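Local coordinates for protein similar to sp|P32453 Saccharomyces cerevisiae YNL315c ATP11 (Candida glabrata CBS 138, PDB 2P4F) that probably serves as a mitochondrial assembly chaperone of the ATP11 family, binding unassembled beta subunits of the F1-ATPase, at residues A[100-105]-A[220-225]; A[254-259]-A[269-274]; A[131-136]-A[233-238]. All coordinates share one frame; numbering follows the deposited sequence.

Contact 1: residues A[100-105]-A[220-225]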
ATOM      1  N   LYS A 100       0.107   7.714 -13.938  1.00 23.07           N
ATOM      2  CA  LYS A 100      -1.260   8.199 -14.052  1.00 24.12           C
ATOM      3  C   LYS A 100      -1.690   8.834 -12.743  1.00 22.96           C
ATOM      4  O   LYS A 100      -1.381   8.312 -11.665  1.00 24.65           O
ATOM      5  CB  LYS A 100      -2.240   7.088 -14.453  1.00 27.16           C
ATOM      6  CG  LYS A 100      -1.873   6.678 -15.877  1.00 31.83           C
ATOM      7  CD  LYS A 100      -2.998   5.948 -16.543  1.00 33.21           C
ATOM      8  CE  LYS A 100      -2.460   5.317 -17.816  1.00 29.56           C
ATOM      9  NZ  LYS A 100      -3.088   3.989 -18.004  1.00 34.32           N
ATOM     10  N   THR A 101      -2.349   9.957 -12.828  1.00 23.04           N
ATOM     11  CA  THR A 101      -2.933  10.578 -11.658  1.00 22.40           C
ATOM     12  C   THR A 101      -4.448  10.419 -11.636  1.00 20.82           C
ATOM     13  O   THR A 101      -4.992   9.830 -12.593  1.00 23.52           O
ATOM     14  CB  THR A 101      -2.587  12.086 -11.581  1.00 25.77           C
ATOM     15  OG1 THR A 101      -3.279  12.782 -12.620  1.00 31.76           O
ATOM     16  CG2 THR A 101      -1.093  12.298 -11.745  1.00 30.67           C
ATOM     17  N   LEU A 102      -5.074  10.916 -10.570  1.00 20.87           N
ATOM     18  CA  LEU A 102      -6.512  10.687 -10.473  1.00 21.60           C
ATOM     19  C   LEU A 102      -7.241  11.212 -11.699  1.00 23.61           C
ATOM     20  O   LEU A 102      -8.183  10.531 -12.169  1.00 24.23           O
ATOM     21  CB  LEU A 102      -7.043  11.319  -9.177  1.00 21.02           C
ATOM     22  CG  LEU A 102      -8.548  11.082  -8.956  1.00 20.15           C
ATOM     23  CD1 LEU A 102      -8.922   9.580  -8.978  1.00 22.30           C
ATOM     24  CD2 LEU A 102      -8.958  11.681  -7.632  1.00 21.90           C
ATOM     25  N   ASP A 103      -6.791  12.386 -12.194  1.00 23.94           N
ATOM     26  CA  ASP A 103      -7.498  12.986 -13.352  1.00 28.49           C
ATOM     27  C   ASP A 103      -7.498  12.098 -14.588  1.00 27.11           C
ATOM     28  O   ASP A 103      -8.353  12.201 -15.484  1.00 32.80           O
ATOM     29  CB  ASP A 103      -6.834  14.319 -13.664  1.00 29.79           C
ATOM     30  CG  ASP A 103      -7.640  15.189 -14.615  1.00 31.77           C
ATOM     31  OD1 ASP A 103      -8.789  15.583 -14.320  1.00 36.23           O
ATOM     32  OD2 ASP A 103      -7.059  15.492 -15.681  1.00 38.78           O
ATOM     33  N   ASP A 104      -6.495  11.211 -14.717  1.00 26.07           N
ATOM     34  CA  ASP A 104      -6.467  10.266 -15.830  1.00 26.98           C
ATOM     35  C   ASP A 104      -7.526   9.179 -15.723  1.00 28.22           C
ATOM     36  O   ASP A 104      -7.835   8.493 -16.699  1.00 32.37           O
ATOM     37  CB  ASP A 104      -5.082   9.604 -15.881  1.00 28.22           C
ATOM     38  CG  ASP A 104      -3.981  10.607 -16.204  1.00 33.32           C
ATOM     39  OD1 ASP A 104      -4.181  11.406 -17.169  1.00 35.97           O
ATOM     40  OD2 ASP A 104      -2.928  10.625 -15.522  1.00 31.33           O
ATOM     41  N   TYR A 105      -8.107   8.976 -14.546  1.00 25.42           N
ATOM     42  CA  TYR A 105      -9.131   7.965 -14.355  1.00 23.40           C
ATOM     43  C   TYR A 105     -10.516   8.582 -14.202  1.00 25.34           C
ATOM     44  O   TYR A 105     -11.486   8.057 -14.757  1.00 29.47           O
ATOM     45  CB  TYR A 105      -8.833   7.167 -13.081  1.00 22.76           C
ATOM     46  CG  TYR A 105      -7.492   6.466 -13.050  1.00 21.28           C
ATOM     47  CD1 TYR A 105      -7.121   5.571 -14.040  1.00 23.93           C
ATOM     48  CD2 TYR A 105      -6.624   6.659 -11.984  1.00 23.15           C
ATOM     49  CE1 TYR A 105      -5.883   4.899 -14.017  1.00 23.03           C
ATOM     50  CE2 TYR A 105      -5.401   6.006 -11.937  1.00 21.64           C
ATOM     51  CZ  TYR A 105      -5.030   5.143 -12.930  1.00 20.65           C
ATOM     52  OH  TYR A 105      -3.813   4.478 -12.876  1.00 22.26           O
ATOM     53  N   HIS A 220      -4.355   8.059  -4.372  1.00 16.53           N
ATOM     54  CA  HIS A 220      -4.531   9.387  -4.958  1.00 16.11           C
ATOM     55  C   HIS A 220      -5.005  10.348  -3.903  1.00 16.83           C
ATOM     56  O   HIS A 220      -6.028  10.065  -3.276  1.00 18.06           O
ATOM     57  CB  HIS A 220      -5.596   9.316  -6.073  1.00 16.64           C
ATOM     58  CG  HIS A 220      -5.118   8.363  -7.130  1.00 17.39           C
ATOM     59  ND1 HIS A 220      -4.159   8.703  -8.056  1.00 18.29           N
ATOM     60  CD2 HIS A 220      -5.500   7.070  -7.353  1.00 16.87           C
ATOM     61  CE1 HIS A 220      -3.955   7.652  -8.832  1.00 18.16           C
ATOM     62  NE2 HIS A 220      -4.750   6.623  -8.427  1.00 18.27           N
ATOM     63  N   LEU A 221      -4.321  11.444  -3.691  1.00 18.57           N
ATOM     64  CA  LEU A 221      -4.608  12.380  -2.601  1.00 18.80           C
ATOM     65  C   LEU A 221      -5.291  13.654  -3.061  1.00 18.86           C
ATOM     66  O   LEU A 221      -5.465  14.595  -2.304  1.00 22.01           O
ATOM     67  CB  LEU A 221      -3.264  12.775  -1.923  1.00 21.42           C
ATOM     68  CG  LEU A 221      -2.357  11.609  -1.515  1.00 25.76           C
ATOM     69  CD1 LEU A 221      -1.181  12.217  -0.752  1.00 29.82           C
ATOM     70  CD2 LEU A 221      -3.085  10.540  -0.733  1.00 30.82           C
ATOM     71  N   ASP A 222      -5.687  13.732  -4.335  1.00 20.30           N
ATOM     72  CA  ASP A 222      -6.225  14.911  -4.970  1.00 22.11           C
ATOM     73  C   ASP A 222      -7.468  15.422  -4.237  1.00 21.47           C
ATOM     74  O   ASP A 222      -7.731  16.650  -4.324  1.00 26.71           O
ATOM     75  CB  ASP A 222      -6.583  14.601  -6.434  1.00 24.01           C
ATOM     76  CG  ASP A 222      -5.416  13.965  -7.177  1.00 23.14           C
ATOM     77  OD1 ASP A 222      -4.974  14.618  -8.186  1.00 29.75           O
ATOM     78  OD2 ASP A 222      -4.952  12.827  -6.864  1.00 23.49           O
ATOM     79  N   LEU A 223      -8.245  14.543  -3.603  1.00 21.43           N
ATOM     80  CA  LEU A 223      -9.464  14.976  -2.916  1.00 21.45           C
ATOM     81  C   LEU A 223      -9.273  15.013  -1.418  1.00 23.83           C
ATOM     82  O   LEU A 223     -10.232  15.116  -0.606  1.00 25.46           O
ATOM     83  CB  LEU A 223     -10.598  13.971  -3.246  1.00 20.56           C
ATOM     84  CG  LEU A 223     -10.805  13.798  -4.746  1.00 23.17           C
ATOM     85  CD1 LEU A 223     -12.000  12.854  -4.992  1.00 24.07           C
ATOM     86  CD2 LEU A 223     -10.956  15.144  -5.409  1.00 28.25           C
ATOM     87  N   ALA A 224      -8.026  14.890  -0.966  1.00 22.89           N
ATOM     88  CA  ALA A 224      -7.775  14.799   0.465  1.00 23.23           C
ATOM     89  C   ALA A 224      -8.133  16.120   1.142  1.00 25.60           C
ATOM     90  O   ALA A 224      -8.766  16.157   2.195  1.00 29.93           O
ATOM     91  CB  ALA A 224      -6.314  14.457   0.761  1.00 25.58           C
ATOM     92  N   ASN A 225      -7.736  17.248   0.551  1.00 28.23           N
ATOM     93  CA  ASN A 225      -8.025  18.527   1.233  1.00 31.17           C
ATOM     94  C   ASN A 225      -9.492  18.878   1.167  1.00 33.49           C
ATOM     95  O   ASN A 225     -10.095  19.431   2.097  1.00 39.22           O
ATOM     96  CB  ASN A 225      -7.130  19.592   0.587  1.00 39.33           C
ATOM     97  CG  ASN A 225      -5.678  19.418   1.009  1.00 52.52           C
ATOM     98  OD1 ASN A 225      -5.406  18.956   2.127  1.00 69.22           O
ATOM     99  ND2 ASN A 225      -4.718  19.755   0.140  1.00 65.27           N
TER
HETATM  100  O   HOH W   1      -5.030  14.269 -10.898  1.00 34.52           O
HETATM  101  O   HOH W   2      -3.258  11.256  -8.252  1.00 21.61           O

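Contact 2: residues A[254-259]-A[269-274]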
ATOM      1  N   VAL A 254       0.758  -4.274   5.501  1.00 20.86           N
ATOM      2  CA  VAL A 254       1.437  -2.975   5.321  1.00 21.10           C
ATOM      3  C   VAL A 254       0.813  -1.921   6.226  1.00 20.63           C
ATOM      4  O   VAL A 254       1.541  -1.193   6.881  1.00 24.52           O
ATOM      5  CB  VAL A 254       1.340  -2.497   3.862  1.00 21.25           C
ATOM      6  CG1 VAL A 254       1.795  -1.062   3.699  1.00 23.80           C
ATOM      7  CG2 VAL A 254       2.167  -3.397   2.929  1.00 21.79           C
ATOM      8  N   GLN A 255      -0.525  -1.922   6.282  1.00 22.65           N
ATOM      9  CA  GLN A 255      -1.186  -0.952   7.146  1.00 24.32           C
ATOM     10  C   GLN A 255      -0.802  -1.157   8.607  1.00 23.37           C
ATOM     11  O   GLN A 255      -0.620  -0.210   9.380  1.00 27.12           O
ATOM     12  CB  GLN A 255      -2.701  -1.095   6.997  1.00 29.89           C
ATOM     13  CG  GLN A 255      -3.166  -0.688   5.598  1.00 38.21           C
ATOM     14  CD  GLN A 255      -4.669  -0.791   5.438  1.00 50.29           C
ATOM     15  OE1 GLN A 255      -5.184  -0.699   4.331  1.00 62.97           O
ATOM     16  NE2 GLN A 255      -5.353  -0.972   6.573  1.00 65.63           N
ATOM     17  N   ARG A 256      -0.673  -2.405   9.063  1.00 22.36           N
ATOM     18  CA  ARG A 256      -0.397  -2.651  10.482  1.00 23.42           C
ATOM     19  C   ARG A 256       0.989  -2.167  10.865  1.00 21.79           C
ATOM     20  O   ARG A 256       1.179  -1.652  11.968  1.00 31.71           O
ATOM     21  CB  ARG A 256      -0.552  -4.153  10.816  1.00 24.07           C
ATOM     22  CG  ARG A 256      -2.021  -4.610  10.729  1.00 24.39           C
ATOM     23  CD  ARG A 256      -2.327  -5.825  11.593  1.00 29.69           C
ATOM     24  NE  ARG A 256      -1.411  -6.938  11.234  1.00 27.67           N
ATOM     25  CZ  ARG A 256      -1.431  -8.054  11.961  1.00 25.37           C
ATOM     26  NH1 ARG A 256      -0.614  -9.058  11.665  1.00 28.05           N
ATOM     27  NH2 ARG A 256      -2.281  -8.185  12.992  1.00 28.86           N
ATOM     28  N   PHE A 257       1.967  -2.360   9.974  1.00 20.62           N
ATOM     29  CA  PHE A 257       3.336  -1.937  10.278  1.00 20.60           C
ATOM     30  C   PHE A 257       3.508  -0.432  10.076  1.00 20.17           C
ATOM     31  O   PHE A 257       4.245   0.221  10.835  1.00 23.67           O
ATOM     32  CB  PHE A 257       4.339  -2.726   9.425  1.00 20.49           C
ATOM     33  CG  PHE A 257       4.532  -4.127  10.009  1.00 20.78           C
ATOM     34  CD1 PHE A 257       5.534  -4.345  10.954  1.00 20.38           C
ATOM     35  CD2 PHE A 257       3.720  -5.179   9.609  1.00 20.92           C
ATOM     36  CE1 PHE A 257       5.673  -5.634  11.453  1.00 22.59           C
ATOM     37  CE2 PHE A 257       3.847  -6.460  10.120  1.00 21.69           C
ATOM     38  CZ  PHE A 257       4.844  -6.692  11.069  1.00 21.40           C
ATOM     39  N   TYR A 258       2.777   0.153   9.100  1.00 20.70           N
ATOM     40  CA  TYR A 258       2.956   1.575   8.819  1.00 21.18           C
ATOM     41  C   TYR A 258       2.036   2.435   9.667  1.00 23.07           C
ATOM     42  O   TYR A 258       1.300   3.288   9.260  1.00 31.97           O
ATOM     43  CB  TYR A 258       2.765   1.827   7.315  1.00 20.18           C
ATOM     44  CG  TYR A 258       4.068   1.499   6.596  1.00 18.60           C
ATOM     45  CD1 TYR A 258       5.013   2.493   6.352  1.00 18.48           C
ATOM     46  CD2 TYR A 258       4.345   0.181   6.183  1.00 19.97           C
ATOM     47  CE1 TYR A 258       6.211   2.200   5.704  1.00 17.86           C
ATOM     48  CE2 TYR A 258       5.553  -0.132   5.523  1.00 18.62           C
ATOM     49  CZ  TYR A 258       6.456   0.902   5.293  1.00 18.76           C
ATOM     50  OH  TYR A 258       7.641   0.585   4.651  1.00 17.81           O
ATOM     51  N   GLY A 259       2.105   2.278  10.970  1.00 35.85           N
ATOM     52  CA  GLY A 259       1.411   3.298  11.781  1.00 36.54           C
ATOM     53  C   GLY A 259       0.274   2.581  12.492  1.00 37.08           C
ATOM     54  O   GLY A 259      -0.365   3.167  13.376  1.00 50.05           O
ATOM     55  N   LYS A 269       3.120  -0.934  18.803  1.00 28.08           N
ATOM     56  CA  LYS A 269       4.422  -0.243  18.972  1.00 26.12           C
ATOM     57  C   LYS A 269       5.582  -1.147  18.563  1.00 26.05           C
ATOM     58  O   LYS A 269       6.576  -0.654  18.010  1.00 26.73           O
ATOM     59  CB  LYS A 269       4.602   0.291  20.399  1.00 30.07           C
ATOM     60  CG  LYS A 269       3.534   1.296  20.805  1.00 36.79           C
ATOM     61  CD  LYS A 269       3.760   1.792  22.251  1.00 48.81           C
ATOM     62  CE  LYS A 269       2.447   2.041  22.967  1.00 54.76           C
ATOM     63  NZ  LYS A 269       2.677   1.910  24.444  1.00 62.31           N
ATOM     64  N   GLU A 270       5.448  -2.456  18.823  1.00 27.54           N
ATOM     65  CA  GLU A 270       6.515  -3.368  18.427  1.00 25.38           C
ATOM     66  C   GLU A 270       6.620  -3.436  16.905  1.00 25.39           C
ATOM     67  O   GLU A 270       7.718  -3.462  16.336  1.00 24.42           O
ATOM     68  CB  GLU A 270       6.279  -4.783  18.909  1.00 29.00           C
ATOM     69  CG  GLU A 270       6.507  -5.015  20.378  1.00 39.28           C
ATOM     70  CD  GLU A 270       6.263  -6.503  20.644  1.00 48.22           C
ATOM     71  OE1 GLU A 270       5.182  -6.853  21.169  1.00 63.91           O
ATOM     72  OE2 GLU A 270       7.200  -7.263  20.317  1.00 63.19           O
ATOM     73  N   ARG A 271       5.458  -3.429  16.251  1.00 25.49           N
ATOM     74  CA  ARG A 271       5.499  -3.403  14.779  1.00 21.56           C
ATOM     75  C   ARG A 271       6.134  -2.136  14.230  1.00 19.87           C
ATOM     76  O   ARG A 271       6.983  -2.199  13.290  1.00 21.51           O
ATOM     77  CB  ARG A 271       4.073  -3.524  14.215  1.00 22.85           C
ATOM     78  CG  ARG A 271       3.500  -4.926  14.416  1.00 22.07           C
ATOM     79  CD  ARG A 271       2.279  -5.166  13.494  1.00 24.19           C
ATOM     80  NE  ARG A 271       1.830  -6.536  13.746  1.00 26.43           N
ATOM     81  CZ  ARG A 271       0.800  -6.861  14.542  1.00 26.98           C
ATOM     82  NH1 ARG A 271       0.079  -5.904  15.147  1.00 29.15           N
ATOM     83  NH2 ARG A 271       0.455  -8.144  14.745  1.00 29.35           N
ATOM     84  N   ILE A 272       5.764  -0.980  14.776  1.00 20.77           N
ATOM     85  CA  ILE A 272       6.335   0.265  14.272  1.00 20.12           C
ATOM     86  C   ILE A 272       7.831   0.277  14.554  1.00 20.76           C
ATOM     87  O   ILE A 272       8.632   0.704  13.722  1.00 21.59           O
ATOM     88  CB  ILE A 272       5.615   1.459  14.902  1.00 23.32           C
ATOM     89  CG1 ILE A 272       4.195   1.577  14.337  1.00 23.89           C
ATOM     90  CG2 ILE A 272       6.436   2.732  14.733  1.00 26.19           C
ATOM     91  CD1 ILE A 272       3.246   2.405  15.155  1.00 31.29           C
ATOM     92  N   GLN A 273       8.244  -0.198  15.728  1.00 21.29           N
ATOM     93  CA  GLN A 273       9.676  -0.175  16.061  1.00 23.39           C
ATOM     94  C   GLN A 273      10.460  -1.075  15.104  1.00 21.47           C
ATOM     95  O   GLN A 273      11.596  -0.780  14.714  1.00 23.52           O
ATOM     96  CB  GLN A 273       9.883  -0.658  17.518  1.00 26.50           C
ATOM     97  CG  GLN A 273      11.359  -0.559  17.943  1.00 31.23           C
ATOM     98  CD  GLN A 273      11.802   0.890  18.056  1.00 36.13           C
ATOM     99  OE1 GLN A 273      11.171   1.706  18.732  1.00 43.23           O
ATOM    100  NE2 GLN A 273      12.896   1.269  17.385  1.00 36.37           N
ATOM    101  N   LEU A 274       9.840  -2.215  14.713  1.00 21.61           N
ATOM    102  CA  LEU A 274      10.552  -3.074  13.777  1.00 20.86           C
ATOM    103  C   LEU A 274      10.716  -2.418  12.411  1.00 19.52           C
ATOM    104  O   LEU A 274      11.752  -2.563  11.712  1.00 20.37           O
ATOM    105  CB  LEU A 274       9.768  -4.379  13.579  1.00 22.85           C
ATOM    106  CG  LEU A 274      10.493  -5.507  12.882  1.00 24.21           C
ATOM    107  CD1 LEU A 274      11.677  -6.029  13.706  1.00 28.39           C
ATOM    108  CD2 LEU A 274       9.507  -6.634  12.527  1.00 34.12           C
TER
HETATM  109  O   HOH W   3      -0.278  -3.138  14.439  1.00 34.94           O

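Contact 3: residues A[131-136]-A[233-238]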
ATOM      1  N   ASP A 131     -10.803  -8.579 -12.481  1.00 49.90           N
ATOM      2  CA  ASP A 131     -10.579  -9.538 -11.394  1.00 55.36           C
ATOM      3  C   ASP A 131      -9.130  -9.485 -10.921  1.00 47.66           C
ATOM      4  O   ASP A 131      -8.642 -10.359 -10.227  1.00 50.78           O
ATOM      5  CB  ASP A 131     -10.970 -10.970 -11.764  1.00 67.42           C
ATOM      6  CG  ASP A 131     -10.137 -11.516 -12.901  1.00 80.20           C
ATOM      7  OD1 ASP A 131      -9.273 -10.759 -13.400  1.00 80.39           O
ATOM      8  OD2 ASP A 131     -10.357 -12.688 -13.281  1.00 93.43           O
ATOM      9  N   ASP A 132      -8.407  -8.431 -11.296  1.00 38.12           N
ATOM     10  CA  ASP A 132      -7.051  -8.323 -10.781  1.00 34.60           C
ATOM     11  C   ASP A 132      -6.914  -7.100  -9.888  1.00 32.65           C
ATOM     12  O   ASP A 132      -5.775  -6.758  -9.581  1.00 28.78           O
ATOM     13  CB  ASP A 132      -6.107  -8.268 -11.983  1.00 37.66           C
ATOM     14  CG  ASP A 132      -6.372  -7.028 -12.824  1.00 42.31           C
ATOM     15  OD1 ASP A 132      -7.420  -6.370 -12.706  1.00 40.29           O
ATOM     16  OD2 ASP A 132      -5.495  -6.695 -13.643  1.00 52.96           O
ATOM     17  N   SER A 133      -7.998  -6.469  -9.475  1.00 32.92           N
ATOM     18  CA  SER A 133      -7.955  -5.131  -8.869  1.00 27.09           C
ATOM     19  C   SER A 133      -8.291  -5.105  -7.391  1.00 25.01           C
ATOM     20  O   SER A 133      -9.226  -5.792  -7.000  1.00 31.25           O
ATOM     21  CB  SER A 133      -8.943  -4.181  -9.587  1.00 37.56           C
ATOM     22  OG  SER A 133      -8.306  -3.874 -10.831  1.00 49.95           O
ATOM     23  N   LEU A 134      -7.534  -4.267  -6.700  1.00 26.07           N
ATOM     24  CA  LEU A 134      -7.741  -3.847  -5.321  1.00 26.21           C
ATOM     25  C   LEU A 134      -8.261  -2.419  -5.348  1.00 22.28           C
ATOM     26  O   LEU A 134      -7.704  -1.548  -6.013  1.00 27.07           O
ATOM     27  CB  LEU A 134      -6.440  -3.860  -4.501  1.00 28.82           C
ATOM     28  CG  LEU A 134      -5.744  -5.228  -4.317  1.00 34.77           C
ATOM     29  CD1 LEU A 134      -4.678  -5.124  -3.248  1.00 48.32           C
ATOM     30  CD2 LEU A 134      -6.738  -6.298  -3.927  1.00 45.05           C
ATOM     31  N   VAL A 135      -9.388  -2.141  -4.682  1.00 23.09           N
ATOM     32  CA  VAL A 135      -9.978  -0.826  -4.731  1.00 22.13           C
ATOM     33  C   VAL A 135     -10.393  -0.426  -3.328  1.00 21.60           C
ATOM     34  O   VAL A 135     -10.975  -1.270  -2.639  1.00 28.06           O
ATOM     35  CB  VAL A 135     -11.218  -0.797  -5.656  1.00 26.16           C
ATOM     36  CG1 VAL A 135     -11.816   0.592  -5.738  1.00 26.13           C
ATOM     37  CG2 VAL A 135     -10.826  -1.278  -7.051  1.00 34.69           C
ATOM     38  N   ALA A 136     -10.116   0.808  -2.921  1.00 20.18           N
ATOM     39  CA  ALA A 136     -10.559   1.265  -1.602  1.00 20.09           C
ATOM     40  C   ALA A 136     -10.737   2.766  -1.631  1.00 18.92           C
ATOM     41  O   ALA A 136     -10.186   3.437  -2.512  1.00 19.37           O
ATOM     42  CB  ALA A 136      -9.554   0.891  -0.509  1.00 23.11           C
ATOM     43  N   ASN A 233      -6.222   2.415  -5.942  1.00 16.42           N
ATOM     44  CA  ASN A 233      -6.424   1.391  -6.961  1.00 17.28           C
ATOM     45  C   ASN A 233      -5.146   0.554  -6.992  1.00 18.61           C
ATOM     46  O   ASN A 233      -4.054   1.104  -7.018  1.00 21.67           O
ATOM     47  CB  ASN A 233      -6.745   1.931  -8.356  1.00 17.93           C
ATOM     48  CG  ASN A 233      -5.703   2.904  -8.865  1.00 19.41           C
ATOM     49  OD1 ASN A 233      -5.643   4.023  -8.359  1.00 19.45           O
ATOM     50  ND2 ASN A 233      -4.860   2.627  -9.852  1.00 21.21           N
ATOM     51  N   GLY A 234      -5.278  -0.763  -6.982  1.00 21.48           N
ATOM     52  CA  GLY A 234      -4.079  -1.587  -7.127  1.00 22.93           C
ATOM     53  C   GLY A 234      -4.376  -2.687  -8.100  1.00 20.89           C
ATOM     54  O   GLY A 234      -5.544  -3.016  -8.414  1.00 24.54           O
ATOM     55  N   GLN A 235      -3.307  -3.252  -8.626  1.00 21.20           N
ATOM     56  CA  GLN A 235      -3.456  -4.342  -9.598  1.00 22.34           C
ATOM     57  C   GLN A 235      -2.483  -5.459  -9.204  1.00 21.56           C
ATOM     58  O   GLN A 235      -1.319  -5.131  -8.815  1.00 21.48           O
ATOM     59  CB  GLN A 235      -3.143  -3.933 -11.047  1.00 31.65           C
ATOM     60  CG  GLN A 235      -4.301  -3.268 -11.778  1.00 47.65           C
ATOM     61  CD  GLN A 235      -3.914  -2.611 -13.094  1.00 53.49           C
ATOM     62  OE1 GLN A 235      -4.704  -1.946 -13.755  1.00 64.73           O
ATOM     63  NE2 GLN A 235      -2.661  -2.801 -13.501  1.00 57.18           N
ATOM     64  N   VAL A 236      -2.890  -6.693  -9.297  1.00 21.07           N
ATOM     65  CA  VAL A 236      -2.012  -7.843  -9.081  1.00 21.14           C
ATOM     66  C   VAL A 236      -1.726  -8.473 -10.429  1.00 22.47           C
ATOM     67  O   VAL A 236      -2.679  -8.733 -11.206  1.00 28.84           O
ATOM     68  CB  VAL A 236      -2.658  -8.892  -8.143  1.00 25.59           C
ATOM     69  CG1 VAL A 236      -1.731 -10.078  -7.878  1.00 28.83           C
ATOM     70  CG2 VAL A 236      -3.044  -8.164  -6.870  1.00 27.17           C
ATOM     71  N   GLU A 237      -0.488  -8.747 -10.757  1.00 23.64           N
ATOM     72  CA  GLU A 237      -0.139  -9.295 -12.058  1.00 26.36           C
ATOM     73  C   GLU A 237      -0.660 -10.721 -12.220  1.00 29.59           C
ATOM     74  O   GLU A 237      -0.507 -11.612 -11.391  1.00 35.00           O
ATOM     75  CB  GLU A 237       1.382  -9.277 -12.208  1.00 27.47           C
ATOM     76  CG  GLU A 237       2.025  -7.905 -12.294  1.00 30.73           C
ATOM     77  CD  GLU A 237       1.621  -7.193 -13.562  1.00 42.22           C
ATOM     78  OE1 GLU A 237       0.975  -6.132 -13.490  1.00 60.04           O
ATOM     79  OE2 GLU A 237       1.933  -7.705 -14.652  1.00 46.02           O
ATOM     80  N   SER A 238      -1.300 -10.966 -13.370  1.00 38.17           N
ATOM     81  CA  SER A 238      -1.929 -12.285 -13.506  1.00 46.69           C
ATOM     82  C   SER A 238      -0.884 -13.378 -13.691  1.00 49.50           C
ATOM     83  O   SER A 238      -1.187 -14.543 -13.363  1.00 61.87           O
ATOM     84  CB  SER A 238      -2.954 -12.317 -14.630  1.00 55.35           C
ATOM     85  OG  SER A 238      -2.520 -11.615 -15.781  1.00 79.24           O
TER
HETATM   86  O   HOH W   4      -7.045  -1.613 -10.258  1.00 51.50           O

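Contact 1: residues A[100-105]-A[220-225]
Leu102 and His220 mark the closest backbone approach, with CA atoms 6.0 Å apart, and no direct hydrogen bond joins the two segments. Segment 100-105, near the start of the modelled chain, curls into a short, weakly bonded helix whose start is fastened by Thr101 N donating to Asp104 OD2. Segment 220-225 is the turn from strand 215-220 into helix 224-227, with Leu223 at its N-cap, and the short helix packs on this turn with water bridging them.

Leu102 carries most of the apolar packing. Its CG lies anti to the backbone N (chi1 -178°), and its side chain slides past that of Asp222 in the opposite direction, with CB 3.5 Å from Asp222 OD2. Leu102 CD2 meets Leu223 CG at 4.0 Å, the two side chains crossing at about a right angle. Tyr105 approaches His220 obliquely, the ring planes 76° apart, and CE2 of Tyr105 is 3.6 Å from His220 NE2.

Two waters supply the polar link. One lies in the imidazole plane, 2.7 Å from His220 ND1; it accepts from Leu102 N and donates to Asp222 OD2. The other accepts from Asp103 N, donates to Asp222 OD1 at 2.7 Å and bonds Thr101 OG1. Both carboxylate oxygens thus face amides of the short helix through water, which would probably stabilise the negative charge.

His220 NE2 is hydrogen-bonded to Asn233 OD1 and Tyr105 OH to Gln218 OE1. Leu102 rests on Trp123 of helix 116-126 and Leu231 of strand 229-236, while Leu221 turns the other way, onto Phe144 and Tyr148 of helix 140-153.

Contact 2: residues A[254-259]-A[269-274]
Arg271 lies across the face of the Phe257 ring and forms the tight half of this contact between two successive helices, 244-257 and 266-280. CB, CG and CD of its extended chain (chi3 179°) pass over one face, the two side chains crossing at about a right angle, with CD 3.8 Å from the ring centroid in a CH-pi contact. The guanidinium rises away from the ring and stands steeply to it, so any cation-pi attraction is long and at most weak. Leu274 CD2 meets Phe257 CE1 at 4.1 Å, and Leu293 of helix 287-295 touches both residues.

The other flank is looser. Within the segments Ile272 CD1 meets the backbone of Gly259, 3.9 Å from its CA; Tyr150 of helix 140-153 also touches Ile272. A water sits between Arg256 O, to which it donates, and Arg271 NH1, its donor at 2.9 Å.

Arg256, bent at chi3 (-56°), lays its guanidinium flat on that of Arg271, centres 3.6 Å apart and planes 27° from parallel. Two like charges thus meet face to face, Arg256 NH2 3.2 Å from Arg271 NH2. Several of their N-H groups are taken by C-terminal carbonyls (Arg271 to Leu293 O and Glu298 O, Arg256 to Ser296 O), while Arg256 NE donates to Asn253 OD1 within its own helix. These carbonyls probably offset the repulsion and tie the chain's end to both helices.

Contact 3: residues A[131-136]-A[233-238]
Three backbone hydrogen bonds, among Asp132, Leu134, Gly234 and Val236, join strand 133-139 and the residue before it to the antiparallel strand 229-236. Val236 N donates to Asp132 O at 2.9 Å, almost in line with the carbonyl. Leu134 and Gly234 form the hydrogen-bonded pair: Gly234 N reaches Leu134 O at 2.7 Å, whereas Leu134 N comes to Gly234 O from above the carbonyl plane, 48° out of it. CA-H...O contacts add to these, among them Ser133 CA to Gly234 O at 3.2 Å. A water gives Gly234 O a further donor and also bonds Ser133 OG.

Strand 133-139 is an outermost strand of the six-stranded antiparallel sheet, the half barrel of this domain, and strand 229-236 connects it to strand 215-220. Ser133 with Gln235 and Val135 with Asn233 are the non-hydrogen-bonded pairs.

Among side chains, Asp132 and Gln235 lie side by side, pointing the same way, with Asp132 OD2 4.1 Å from Gln235 CG; the carboxylate forms a salt bridge with Arg130. The face bearing Leu134 is covered by helix 244-257, where Leu244 touches both Leu134 and Val236. On the other face, Trp123 and Trp127 pack against Val135 and Asn233.

Contact 3 lies within the antiparallel sheet, and the other two sit on opposite sides of the chain's centre, about 26 Å apart between contact centres. Contacts 1 and 3 touch: His220 NE2 and Asn233 OD1 are 2.7 Å apart, a probable hydrogen bond between adjacent strands 215-220 and 229-236, and their segments alternate along the chain. Contact 2 follows both in sequence; its nearest atoms are about 7 Å from contact 3, but the first residues of helix 244-257 cover the sheet and the helix's last turn meets helix 266-280. The half barrel thus has the segment near the start of the modelled chain fixed beside one end and a C-terminal helical layer packed against it.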